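Local coordinates for PlzA (Borrelia burgdorferi, PDB 7MIE), which binds the second messenger c-di-GMP and probably serves as a receptor in c-di-GMP signalling of this tick-borne pathogen, at residues P117-K122 / L141-P146; L81-D86 / N137-E142. All blocks are in the same frame, centred on the assembly; numbering follows the deposited sequence. Where two conformers were deposited one is given.

Interaction 1 of 2, residues P117-K122 / L141-P146; sequences PFLSVK and LEFLSP
The open end of the antiparallel beta hairpin formed by strands 119-131 and 134-143, within the PilZN3 domain, brings Val121 against Phe143 as a non-hydrogen-bonded pair and Lys122 against Glu142 as a hydrogen-bonded one. Glu142 N gives a nearly straight bond to Lys122 O (2.9 Å), and Lys122 N returns one to Glu142 O (3.0 Å), both in the carbonyl plane. Beyond the strand, Leu144 N still reaches Ser120 O (2.8 Å), standing 32° out of the plane of the Ser120 carbonyl. On the inner face, Leu119 CD1 lies 3.8 Å from Phe143 CE1, approaching the ring obliquely, while Val121 sits beside Phe143 and spreads its methyls, CG1 touching the ring at CD1 and CG2 touching Leu141 CD2. Ile101 of strand 98-102 covers Val121 and Phe143. On the other face the extended chains of Lys122 and Glu142 run side by side; with CG of Lys122 between backbone N and carbonyl carbon (chi1 60°), its CG also meets Leu144 CD2 at 3.6 Å, the two side chains crossing at about a right angle. The ion pair, Lys122 NZ to Glu142 OE1 at 3.5 Å, is long and weak, so backbone bonds and apolar contacts probably carry most of this pairing.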
ATOM      1  N   PRO A 117       7.684  -9.596  20.199  1.00 39.54           N
ATOM      2  CA  PRO A 117       7.795  -8.600  21.269  1.00 36.40           C
ATOM      3  C   PRO A 117       7.513  -7.194  20.753  1.00 36.67           C
ATOM      4  O   PRO A 117       7.791  -6.900  19.584  1.00 37.95           O
ATOM      5  CB  PRO A 117       9.276  -8.691  21.679  1.00 39.44           C
ATOM      6  CG  PRO A 117       9.649 -10.136  21.388  1.00 43.47           C
ATOM      7  CD  PRO A 117       8.853 -10.495  20.151  1.00 41.52           C
ATOM      8  N   PHE A 118       6.959  -6.331  21.629  1.00 33.67           N
ATOM      9  CA  PHE A 118       6.789  -4.915  21.303  1.00 31.51           C
ATOM     10  C   PHE A 118       8.142  -4.359  20.876  1.00 32.45           C
ATOM     11  O   PHE A 118       9.149  -4.696  21.484  1.00 34.20           O
ATOM     12  CB  PHE A 118       6.199  -4.130  22.487  1.00 31.90           C
ATOM     13  CG  PHE A 118       4.688  -4.036  22.460  1.00 30.72           C
ATOM     14  CD1 PHE A 118       4.054  -3.033  21.755  1.00 29.87           C
ATOM     15  CD2 PHE A 118       3.891  -4.978  23.108  1.00 32.47           C
ATOM     16  CE1 PHE A 118       2.668  -2.947  21.699  1.00 29.66           C
ATOM     17  CE2 PHE A 118       2.499  -4.892  23.078  1.00 31.08           C
ATOM     18  CZ  PHE A 118       1.886  -3.872  22.378  1.00 33.52           C
ATOM     19  N   LEU A 119       8.173  -3.534  19.817  1.00 30.36           N
ATOM     20  CA  LEU A 119       9.410  -2.917  19.361  1.00 29.63           C
ATOM     21  C   LEU A 119       9.291  -1.396  19.456  1.00 28.86           C
ATOM     22  O   LEU A 119       8.302  -0.831  18.966  1.00 26.01           O
ATOM     23  CB  LEU A 119       9.655  -3.324  17.901  1.00 31.01           C
ATOM     24  CG  LEU A 119       9.934  -4.817  17.661  1.00 36.46           C
ATOM     25  CD1 LEU A 119      10.018  -5.086  16.163  1.00 36.62           C
ATOM     26  CD2 LEU A 119      11.242  -5.259  18.339  1.00 38.76           C
ATOM     27  N   SER A 120      10.359  -0.756  19.966  1.00 27.74           N
ATOM     28  CA  SER A 120      10.438   0.697  20.063  1.00 26.78           C
ATOM     29  C   SER A 120      10.530   1.337  18.679  1.00 25.47           C
ATOM     30  O   SER A 120      11.313   0.868  17.827  1.00 25.49           O
ATOM     31  CB  SER A 120      11.660   1.100  20.872  1.00 30.06           C
ATOM     32  OG  SER A 120      11.394   0.811  22.223  1.00 37.52           O
ATOM     33  N   VAL A 121       9.746   2.410  18.474  1.00 23.68           N
ATOM     34  CA  VAL A 121       9.771   3.179  17.228  1.00 23.63           C
ATOM     35  C   VAL A 121       9.822   4.680  17.504  1.00 24.78           C
ATOM     36  O   VAL A 121       9.483   5.160  18.608  1.00 24.59           O
ATOM     37  CB  VAL A 121       8.556   2.851  16.332  1.00 23.54           C
ATOM     38  CG1 VAL A 121       8.543   1.376  15.889  1.00 24.25           C
ATOM     39  CG2 VAL A 121       7.244   3.278  16.995  1.00 25.01           C
ATOM     40  N   LYS A 122      10.245   5.441  16.490  1.00 25.13           N
ATOM     41  CA  LYS A 122      10.199   6.895  16.576  1.00 27.52           C
ATOM     42  C   LYS A 122       9.519   7.427  15.319  1.00 25.65           C
ATOM     43  O   LYS A 122       9.684   6.876  14.212  1.00 24.97           O
ATOM     44  CB  LYS A 122      11.601   7.481  16.783  1.00 29.66           C
ATOM     45  CG  LYS A 122      12.621   7.194  15.702  1.00 36.92           C
ATOM     46  CD  LYS A 122      13.854   8.105  15.761  1.00 41.72           C
ATOM     47  CE  LYS A 122      14.532   8.212  14.409  1.00 45.98           C
ATOM     48  NZ  LYS A 122      15.972   8.573  14.502  1.00 53.88           N
ATOM     49  N   LEU A 141       7.216   5.441  10.724  1.00 21.03           N
ATOM     50  CA  LEU A 141       7.794   5.073  12.007  1.00 22.07           C
ATOM     51  C   LEU A 141       9.067   4.266  11.769  1.00 23.74           C
ATOM     52  O   LEU A 141       9.025   3.249  11.074  1.00 24.61           O
ATOM     53  CB  LEU A 141       6.775   4.241  12.792  1.00 23.26           C
ATOM     54  CG  LEU A 141       5.499   4.998  13.176  1.00 25.01           C
ATOM     55  CD1 LEU A 141       4.400   4.000  13.508  1.00 27.82           C
ATOM     56  CD2 LEU A 141       5.799   5.877  14.395  1.00 24.58           C
ATOM     57  N   GLU A 142      10.154   4.679  12.432  1.00 25.02           N
ATOM     58  CA  GLU A 142      11.422   3.976  12.321  1.00 25.21           C
ATOM     59  C   GLU A 142      11.615   3.042  13.519  1.00 25.11           C
ATOM     60  O   GLU A 142      11.401   3.430  14.666  1.00 24.79           O
ATOM     61  CB  GLU A 142      12.544   5.017  12.290  1.00 29.48           C
ATOM     62  CG  GLU A 142      13.927   4.363  12.251  1.00 34.29           C
ATOM     63  CD  GLU A 142      15.042   5.348  11.958  1.00 42.47           C
ATOM     64  OE1 GLU A 142      15.896   5.533  12.840  1.00 47.44           O
ATOM     65  OE2 GLU A 142      15.036   5.925  10.851  1.00 44.90           O
ATOM     66  N   PHE A 143      12.060   1.806  13.249  1.00 23.94           N
ATOM     67  CA  PHE A 143      12.432   0.830  14.261  1.00 27.29           C
ATOM     68  C   PHE A 143      13.696   1.296  14.989  1.00 28.84           C
ATOM     69  O   PHE A 143      14.708   1.569  14.367  1.00 30.88           O
ATOM     70  CB  PHE A 143      12.629  -0.536  13.593  1.00 29.51           C
ATOM     71  CG  PHE A 143      11.317  -1.172  13.180  1.00 30.94           C
ATOM     72  CD1 PHE A 143      10.463  -1.730  14.129  1.00 34.91           C
ATOM     73  CD2 PHE A 143      10.923  -1.169  11.853  1.00 33.13           C
ATOM     74  CE1 PHE A 143       9.251  -2.298  13.754  1.00 33.49           C
ATOM     75  CE2 PHE A 143       9.714  -1.734  11.462  1.00 32.99           C
ATOM     76  CZ  PHE A 143       8.883  -2.299  12.424  1.00 35.46           C
ATOM     77  N   LEU A 144      13.637   1.396  16.309  1.00 28.40           N
ATOM     78  CA  LEU A 144      14.804   1.783  17.095  1.00 33.23           C
ATOM     79  C   LEU A 144      15.664   0.577  17.509  1.00 36.84           C
ATOM     80  O   LEU A 144      16.787   0.741  17.978  1.00 42.44           O
ATOM     81  CB  LEU A 144      14.348   2.626  18.290  1.00 31.95           C
ATOM     82  CG  LEU A 144      13.835   4.021  17.912  1.00 35.35           C
ATOM     83  CD1 LEU A 144      13.400   4.801  19.140  1.00 34.56           C
ATOM     84  CD2 LEU A 144      14.884   4.817  17.122  1.00 35.82           C
ATOM     85  N   SER A 145      15.123  -0.624  17.399  1.00 40.47           N
ATOM     86  CA  SER A 145      15.953  -1.814  17.474  1.00 45.08           C
ATOM     87  C   SER A 145      15.607  -2.675  16.268  1.00 47.50           C
ATOM     88  O   SER A 145      14.606  -2.412  15.613  1.00 48.51           O
ATOM     89  CB  SER A 145      15.728  -2.562  18.754  1.00 45.87           C
ATOM     90  OG  SER A 145      14.396  -3.045  18.810  1.00 48.59           O
ATOM     91  N   PRO A 146      16.429  -3.691  15.929  1.00 49.28           N
ATOM     92  CA  PRO A 146      16.139  -4.583  14.799  1.00 47.85           C
ATOM     93  C   PRO A 146      14.697  -5.085  14.684  1.00 46.79           C
ATOM     94  O   PRO A 146      14.145  -5.677  15.610  1.00 43.63           O
ATOM     95  CB  PRO A 146      17.133  -5.752  15.007  1.00 51.31           C
ATOM     96  CG  PRO A 146      17.837  -5.479  16.347  1.00 52.39           C
ATOM     97  CD  PRO A 146      17.727  -3.987  16.562  1.00 50.33           C
TER

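Interaction 2 of 2, residues L81-D86 / N137-E142; sequences LIFQED and NLLTLE. With EDO (1,2-ethanediol), chain F.
Three waters fasten the Asn137 amide to the chain leaving strand 78-84, where Glu85 and Asp86 follow the strand as loop. Asn137 OD1 accepts from two of them: one also donates to Gln84 O, the other accepts from Asp86 N (2.8 Å). The third joins Asn137 ND2 to Glu85 OE1, its 3.1 Å bond to that carboxylate oxygen being the longer of the two. With CG beside its backbone N (chi1 -65°), Asn137 brings OD1 within 3.5 Å of Glu85 CA, and ND2 also bonds Ser127 O on the neighbouring strand 119-131. Behind this cluster the antiparallel strands hold regular pairs. Phe83 and Asn137 exchange two backbone bonds, Asn137 N to Phe83 O measuring 2.8 Å; Leu81 and Leu139 exchange two more, the donor Leu81 N standing 29° out of the plane of the Leu139 carbonyl. On the buried face Leu81 CD1 meets Leu141 CD1 at 3.6 Å, the side chains nearly perpendicular, and Val88 of helix 88-94 lies against Phe83. On the opposite face of the sheet Ile82 CG1 touches Leu138 CD1 (3.7 Å), and an ethanediol, probably from the crystallisation liquor, bonds Leu138 O. OD1 of Asn137 thus accepts from two waters and ND2 gives to a third and to Ser127 O, which probably sets the amide's orientation between strand 119-131 and the chain end at 84-86.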
ATOM      1  N   LEU A  81       2.089   3.537   8.834  1.00 18.82           N
ATOM      2  CA  LEU A  81       0.859   3.066   9.467  1.00 20.33           C
ATOM      3  C   LEU A  81      -0.239   4.108   9.306  1.00 20.84           C
ATOM      4  O   LEU A  81       0.035   5.316   9.380  1.00 21.42           O
ATOM      5  CB  LEU A  81       1.069   2.807  10.969  1.00 20.39           C
ATOM      6  CG  LEU A  81       2.134   1.784  11.391  1.00 22.03           C
ATOM      7  CD1 LEU A  81       1.974   1.462  12.899  1.00 23.18           C
ATOM      8  CD2 LEU A  81       1.966   0.480  10.581  1.00 22.33           C
ATOM      9  N   ILE A  82      -1.480   3.607   9.137  1.00 20.36           N
ATOM     10  CA  ILE A  82      -2.668   4.457   9.053  1.00 20.98           C
ATOM     11  C   ILE A  82      -3.419   4.397  10.378  1.00 20.47           C
ATOM     12  O   ILE A  82      -3.749   3.306  10.895  1.00 20.65           O
ATOM     13  CB  ILE A  82      -3.597   3.970   7.918  1.00 22.70           C
ATOM     14  CG1 ILE A  82      -2.939   4.172   6.541  1.00 23.20           C
ATOM     15  CG2 ILE A  82      -4.977   4.656   8.006  1.00 23.89           C
ATOM     16  CD1 ILE A  82      -3.594   3.266   5.461  1.00 24.16           C
ATOM     17  N   PHE A  83      -3.723   5.611  10.884  1.00 20.32           N
ATOM     18  CA  PHE A  83      -4.609   5.756  12.041  1.00 21.65           C
ATOM     19  C   PHE A  83      -5.658   6.822  11.759  1.00 21.61           C
ATOM     20  O   PHE A  83      -5.444   7.740  10.963  1.00 22.50           O
ATOM     21  CB  PHE A  83      -3.791   6.201  13.268  1.00 22.13           C
ATOM     22  CG  PHE A  83      -2.827   5.177  13.819  1.00 23.90           C
ATOM     23  CD1 PHE A  83      -3.278   4.126  14.614  1.00 23.92           C
ATOM     24  CD2 PHE A  83      -1.476   5.251  13.487  1.00 25.67           C
ATOM     25  CE1 PHE A  83      -2.376   3.177  15.091  1.00 25.13           C
ATOM     26  CE2 PHE A  83      -0.587   4.299  13.962  1.00 26.21           C
ATOM     27  CZ  PHE A  83      -1.039   3.283  14.775  1.00 25.80           C
ATOM     28  N   GLN A  84      -6.754   6.766  12.526  1.00 23.35           N
ATOM     29  CA  GLN A  84      -7.690   7.892  12.485  1.00 25.54           C
ATOM     30  C   GLN A  84      -6.990   9.158  12.978  1.00 24.72           C
ATOM     31  O   GLN A  84      -6.112   9.099  13.820  1.00 24.56           O
ATOM     32  CB  GLN A  84      -8.862   7.677  13.446  1.00 27.77           C
ATOM     33  CG  GLN A  84      -9.727   6.499  13.053  1.00 31.86           C
ATOM     34  CD  GLN A  84     -10.857   6.296  14.043  1.00 35.83           C
ATOM     35  OE1 GLN A  84     -10.675   6.332  15.263  1.00 39.74           O
ATOM     36  NE2 GLN A  84     -12.042   6.077  13.511  1.00 41.45           N
ATOM     37  N   GLU A  85      -7.415  10.307  12.472  1.00 26.29           N
ATOM     38  CA  GLU A  85      -6.863  11.580  12.924  1.00 28.55           C
ATOM     39  C   GLU A  85      -7.181  11.783  14.410  1.00 29.07           C
ATOM     40  O   GLU A  85      -8.193  11.263  14.889  1.00 27.87           O
ATOM     41  CB  GLU A  85      -7.440  12.692  12.055  1.00 33.24           C
ATOM     42  CG  GLU A  85      -6.915  14.079  12.353  1.00 38.63           C
ATOM     43  CD  GLU A  85      -7.576  15.152  11.488  1.00 41.81           C
ATOM     44  OE1 GLU A  85      -6.874  15.713  10.587  1.00 41.75           O
ATOM     45  OE2 GLU A  85      -8.806  15.367  11.655  1.00 44.24           O
ATOM     46  N   ASP A  86      -6.329  12.560  15.117  1.00 28.17           N
ATOM     47  CA  ASP A  86      -6.565  12.979  16.500  1.00 29.52           C
ATOM     48  C   ASP A  86      -6.533  11.788  17.456  1.00 29.44           C
ATOM     49  O   ASP A  86      -7.254  11.781  18.455  1.00 30.58           O
ATOM     50  CB  ASP A  86      -7.899  13.736  16.654  1.00 32.61           C
ATOM     51  CG  ASP A  86      -7.852  14.740  17.804  1.00 37.26           C
ATOM     52  OD1 ASP A  86      -6.760  14.895  18.411  1.00 33.21           O
ATOM     53  OD2 ASP A  86      -8.902  15.385  18.084  1.00 39.85           O
ATOM     54  N   ASN A 137      -4.415   9.891   9.467  1.00 22.64           N
ATOM     55  CA  ASN A 137      -2.997  10.221   9.358  1.00 21.58           C
ATOM     56  C   ASN A 137      -2.240   8.991   8.872  1.00 22.04           C
ATOM     57  O   ASN A 137      -2.551   7.862   9.252  1.00 22.19           O
ATOM     58  CB  ASN A 137      -2.363  10.642  10.695  1.00 21.81           C
ATOM     59  CG  ASN A 137      -2.934  11.944  11.244  1.00 23.66           C
ATOM     60  OD1 ASN A 137      -3.380  11.981  12.401  1.00 23.29           O
ATOM     61  ND2 ASN A 137      -2.895  13.034  10.481  1.00 24.72           N
ATOM     62  N   LEU A 138      -1.209   9.266   8.063  1.00 21.53           N
ATOM     63  CA  LEU A 138      -0.263   8.227   7.625  1.00 21.70           C
ATOM     64  C   LEU A 138       1.061   8.553   8.317  1.00 20.79           C
ATOM     65  O   LEU A 138       1.602   9.652   8.115  1.00 24.15           O
ATOM     66  CB  LEU A 138      -0.129   8.313   6.101  1.00 21.48           C
ATOM     67  CG  LEU A 138       0.813   7.272   5.460  1.00 23.93           C
ATOM     68  CD1 LEU A 138       0.244   5.869   5.609  1.00 21.98           C
ATOM     69  CD2 LEU A 138       1.007   7.566   3.988  1.00 24.50           C
ATOM     70  N   LEU A 139       1.568   7.639   9.162  0.50 21.09           N
ATOM     71  CA  LEU A 139       2.730   7.876  10.020  0.50 20.74           C
ATOM     72  C   LEU A 139       3.909   7.010   9.591  0.50 20.78           C
ATOM     73  O   LEU A 139       3.790   5.778   9.655  0.50 19.15           O
ATOM     74  CB  LEU A 139       2.400   7.450  11.454  0.50 21.22           C
ATOM     75  CG  LEU A 139       1.657   8.459  12.334  0.50 21.12           C
ATOM     76  CD1 LEU A 139       0.256   8.696  11.813  0.50 21.18           C
ATOM     77  CD2 LEU A 139       1.613   7.982  13.777  0.50 22.34           C
ATOM     78  N   THR A 140       5.057   7.654   9.321  1.00 19.95           N
ATOM     79  CA  THR A 140       6.269   6.899   9.031  1.00 20.84           C
ATOM     80  C   THR A 140       6.999   6.696  10.353  1.00 21.26           C
ATOM     81  O   THR A 140       7.344   7.698  11.020  1.00 21.42           O
ATOM     82  CB  THR A 140       7.134   7.677   8.030  1.00 23.01           C
ATOM     83  OG1 THR A 140       6.427   7.972   6.818  1.00 22.95           O
ATOM     84  CG2 THR A 140       8.447   6.961   7.726  1.00 23.36           C
ATOM     85  N   LEU A 141       7.216   5.441  10.724  1.00 21.03           N
ATOM     86  CA  LEU A 141       7.794   5.073  12.007  1.00 22.07           C
ATOM     87  C   LEU A 141       9.067   4.266  11.769  1.00 23.74           C
ATOM     88  O   LEU A 141       9.025   3.249  11.074  1.00 24.61           O
ATOM     89  CB  LEU A 141       6.775   4.241  12.792  1.00 23.26           C
ATOM     90  CG  LEU A 141       5.499   4.998  13.176  1.00 25.01           C
ATOM     91  CD1 LEU A 141       4.400   4.000  13.508  1.00 27.82           C
ATOM     92  CD2 LEU A 141       5.799   5.877  14.395  1.00 24.58           C
ATOM     93  N   GLU A 142      10.154   4.679  12.432  1.00 25.02           N
ATOM     94  CA  GLU A 142      11.422   3.976  12.321  1.00 25.21           C
ATOM     95  C   GLU A 142      11.615   3.042  13.519  1.00 25.11           C
ATOM     96  O   GLU A 142      11.401   3.430  14.666  1.00 24.79           O
ATOM     97  CB  GLU A 142      12.544   5.017  12.290  1.00 29.48           C
ATOM     98  CG  GLU A 142      13.927   4.363  12.251  1.00 34.29           C
ATOM     99  CD  GLU A 142      15.042   5.348  11.958  1.00 42.47           C
ATOM    100  OE1 GLU A 142      15.896   5.533  12.840  1.00 47.44           O
ATOM    101  OE2 GLU A 142      15.036   5.925  10.851  1.00 44.90           O
TER
HETATM  102  C1  EDO F 305       3.544   9.892   5.441  1.00 40.26           C
HETATM  103  O1  EDO F 305       4.134   9.481   6.684  1.00 32.01           O
HETATM  104  C2  EDO F 305       4.094  11.067   4.758  1.00 44.98           C
HETATM  105  O2  EDO F 305       5.013  11.760   5.581  1.00 51.21           O
HETATM  106  O   HOH W   1      -3.583  10.313  14.644  1.00 26.27           O
HETATM  107  O   HOH W   2      -3.904  15.424  11.533  1.00 31.20           O
HETATM  108  O   HOH W   3      -4.086  14.040  14.268  1.00 29.30           O

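Interactions 1 and 2 lie on the two edges of strand 134-143, their centres about 15 Å apart, within one antiparallel sheet of the PilZN3 domain. Interaction 2 pairs the earlier part of that strand with strand 78-84; interaction 1 pairs its later part with strand 119-131, so the order across the sheet is 78-84, 134-143, 119-131. Along the chain, 81-86 comes first, then 117-122, then the overlapping ranges 137-142 and 141-146, which share Leu141 and Glu142. Interaction 1 joins hairpin neighbours, whereas interaction 2 ties the hairpin to a strand made some fifty residues earlier. Both lie away from the c-di-GMP site, in the part of the chain that precedes the nucleotide-binding residues.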